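Local coordinates for metallo-beta-lactamase superfamily protein (Thermus thermophilus, PDB 2ZWR) that binds two zinc ions in a metallo-beta-lactamase fold and is probably a hydrolase, at residues V25-G30 / L51-H56. Sequence-based numbering, arbitrary orientation.
Sequences VLIDPG and LLTHAH. With ZN (zinc ion), chain D.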
loop_
_atom_site.group_PDB
_atom_site.type_symbol
_atom_site.label_atom_id
_atom_site.label_comp_id
_atom_site.label_asym_id
_atom_site.label_seq_id
_atom_site.Cartn_x
_atom_site.Cartn_y
_atom_site.Cartn_z
ATOM N N VAL A 25 -3.299 -8.477 9.000
ATOM C CA VAL A 25 -3.701 -7.962 7.695
ATOM C C VAL A 25 -2.527 -8.000 6.730
ATOM O O VAL A 25 -1.358 -7.954 7.133
ATOM C CB VAL A 25 -4.255 -6.495 7.733
ATOM C CG1 VAL A 25 -5.617 -6.455 8.374
ATOM C CG2 VAL A 25 -3.269 -5.521 8.425
ATOM N N LEU A 26 -2.865 -8.051 5.449
ATOM C CA LEU A 26 -1.896 -8.030 4.390
ATOM C C LEU A 26 -2.081 -6.769 3.542
ATOM O O LEU A 26 -3.133 -6.578 2.930
ATOM C CB LEU A 26 -2.052 -9.295 3.546
ATOM C CG LEU A 26 -1.158 -9.441 2.320
ATOM C CD1 LEU A 26 0.306 -9.312 2.688
ATOM C CD2 LEU A 26 -1.480 -10.779 1.654
ATOM N N ILE A 27 -1.050 -5.919 3.533
ATOM C CA ILE A 27 -1.041 -4.655 2.789
ATOM C C ILE A 27 -0.339 -4.788 1.432
ATOM O O ILE A 27 0.829 -5.181 1.373
ATOM C CB ILE A 27 -0.355 -3.525 3.620
ATOM C CG1 ILE A 27 -1.116 -3.282 4.927
ATOM C CG2 ILE A 27 -0.205 -2.224 2.806
ATOM C CD1 ILE A 27 -0.432 -2.295 5.888
ATOM N N ASP A 28 -1.053 -4.434 0.361
ATOM C CA ASP A 28 -0.520 -4.388 -1.020
ATOM C C ASP A 28 0.164 -5.693 -1.519
ATOM O O ASP A 28 1.364 -5.679 -1.850
ATOM C CB ASP A 28 0.456 -3.212 -1.208
ATOM C CG ASP A 28 -0.191 -1.846 -1.025
ATOM O OD1 ASP A 28 -1.414 -1.759 -0.801
ATOM O OD2 ASP A 28 0.552 -0.840 -1.116
ATOM N N PRO A 29 -0.590 -6.809 -1.607
ATOM C CA PRO A 29 0.006 -8.032 -2.182
ATOM C C PRO A 29 0.186 -7.892 -3.699
ATOM O O PRO A 29 -0.718 -8.235 -4.454
ATOM C CB PRO A 29 -1.042 -9.110 -1.876
ATOM C CG PRO A 29 -2.350 -8.347 -1.759
ATOM C CD PRO A 29 -2.004 -6.995 -1.223
ATOM N N GLY A 30 1.354 -7.402 -4.121
ATOM C CA GLY A 30 1.580 -6.953 -5.487
ATOM C C GLY A 30 1.849 -8.010 -6.543
ATOM O O GLY A 30 1.514 -7.828 -7.724
ATOM N N LEU A 51 -5.566 -4.954 2.585
ATOM C CA LEU A 51 -5.694 -3.490 2.629
ATOM C C LEU A 51 -4.812 -2.908 1.521
ATOM O O LEU A 51 -3.639 -3.266 1.412
ATOM C CB LEU A 51 -5.260 -2.943 4.001
ATOM C CG LEU A 51 -6.296 -2.795 5.142
ATOM C CD1 LEU A 51 -7.190 -4.018 5.343
ATOM C CD2 LEU A 51 -5.625 -2.400 6.463
ATOM N N LEU A 52 -5.388 -2.032 0.697
ATOM C CA LEU A 52 -4.654 -1.441 -0.432
ATOM C C LEU A 52 -4.427 0.064 -0.292
ATOM O O LEU A 52 -5.386 0.831 -0.202
ATOM C CB LEU A 52 -5.343 -1.759 -1.773
ATOM C CG LEU A 52 -5.580 -3.236 -2.132
ATOM C CD1 LEU A 52 -6.404 -3.333 -3.420
ATOM C CD2 LEU A 52 -4.267 -4.027 -2.258
ATOM N N THR A 53 -3.149 0.466 -0.278
ATOM C CA THR A 53 -2.776 1.884 -0.290
ATOM C C THR A 53 -3.257 2.506 -1.578
ATOM O O THR A 53 -3.756 3.628 -1.577
ATOM C CB THR A 53 -1.241 2.131 -0.153
ATOM O OG1 THR A 53 -0.556 1.600 -1.302
ATOM C CG2 THR A 53 -0.682 1.545 1.158
ATOM N N HIS A 54 -3.116 1.766 -2.679
ATOM C CA HIS A 54 -3.665 2.177 -3.977
ATOM C C HIS A 54 -3.699 0.986 -4.940
ATOM O O HIS A 54 -3.288 -0.119 -4.566
ATOM C CB HIS A 54 -2.898 3.383 -4.544
ATOM C CG HIS A 54 -1.476 3.090 -4.935
ATOM N ND1 HIS A 54 -0.522 2.677 -4.034
ATOM C CD2 HIS A 54 -0.844 3.198 -6.127
ATOM C CE1 HIS A 54 0.633 2.520 -4.658
ATOM N NE2 HIS A 54 0.464 2.830 -5.929
ATOM N N ALA A 55 -4.182 1.208 -6.162
ATOM C CA ALA A 55 -4.457 0.117 -7.111
ATOM C C ALA A 55 -3.655 0.144 -8.412
ATOM O O ALA A 55 -4.110 -0.392 -9.419
ATOM C CB ALA A 55 -5.944 0.034 -7.422
ATOM N N HIS A 56 -2.464 0.742 -8.409
ATOM C CA HIS A 56 -1.518 0.436 -9.475
ATOM C C HIS A 56 -1.249 -1.074 -9.492
ATOM O O HIS A 56 -1.220 -1.731 -8.432
ATOM C CB HIS A 56 -0.220 1.203 -9.321
ATOM C CG HIS A 56 -0.351 2.653 -9.627
ATOM N ND1 HIS A 56 0.460 3.608 -9.050
ATOM C CD2 HIS A 56 -1.215 3.321 -10.429
ATOM C CE1 HIS A 56 0.110 4.803 -9.499
ATOM N NE2 HIS A 56 -0.902 4.654 -10.333
HETATM ZN ZN ZN D . 1.920 3.313 -7.486
HETATM O O HOH W 1 3.161 1.756 -8.069
#
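The flat carboxylate of Asp-28 takes two bonds from Thr-53, one on each oxygen, both through syn lone pairs: the backbone N of Thr-53 gives to OD1 at 2.9 Å, and its OG1 to OD2 at 2.7 Å. The imidazole of His-54 has Thr-53 CB and His-56 ND1 at its edge, in plane, and the ring of His-129 stacks on it. OG1 of Thr-53, set between its own backbone N and carbonyl carbon (chi1 65°), also accepts the N-H of His-54 ND1 at 2.9 Å, nearly in the ring plane. This chain of hydrogen bonds helps to fix the ring's rotation, with NE2 facing the zinc, 2.2 Å away; His-56 binds the same ion through ND1, as do His-125, Asp-144 and a water. OD2 of Asp-28 is also hydrogen-bonded to ND1 of His-59, a ligand of the second zinc; it is second shell to that zinc, and one step further back, through Thr-53 and His-54, from the first. His-54, His-56 and His-59 belong to the HxHxDH motif of the metallo-beta-lactamase fold, on the loop after strand 50-51, which runs parallel to strand 23-27. Leu-51 N bonds to Leu-26 O and, just past the end of strand 23-27, Asp-28 N to Leu-51 O at 3.0 Å. Ile-27 CG2 meets Thr-53 CG2 at 4.1 Å; Pro-29 CD touches Leu-52 CD2 at 3.9 Å.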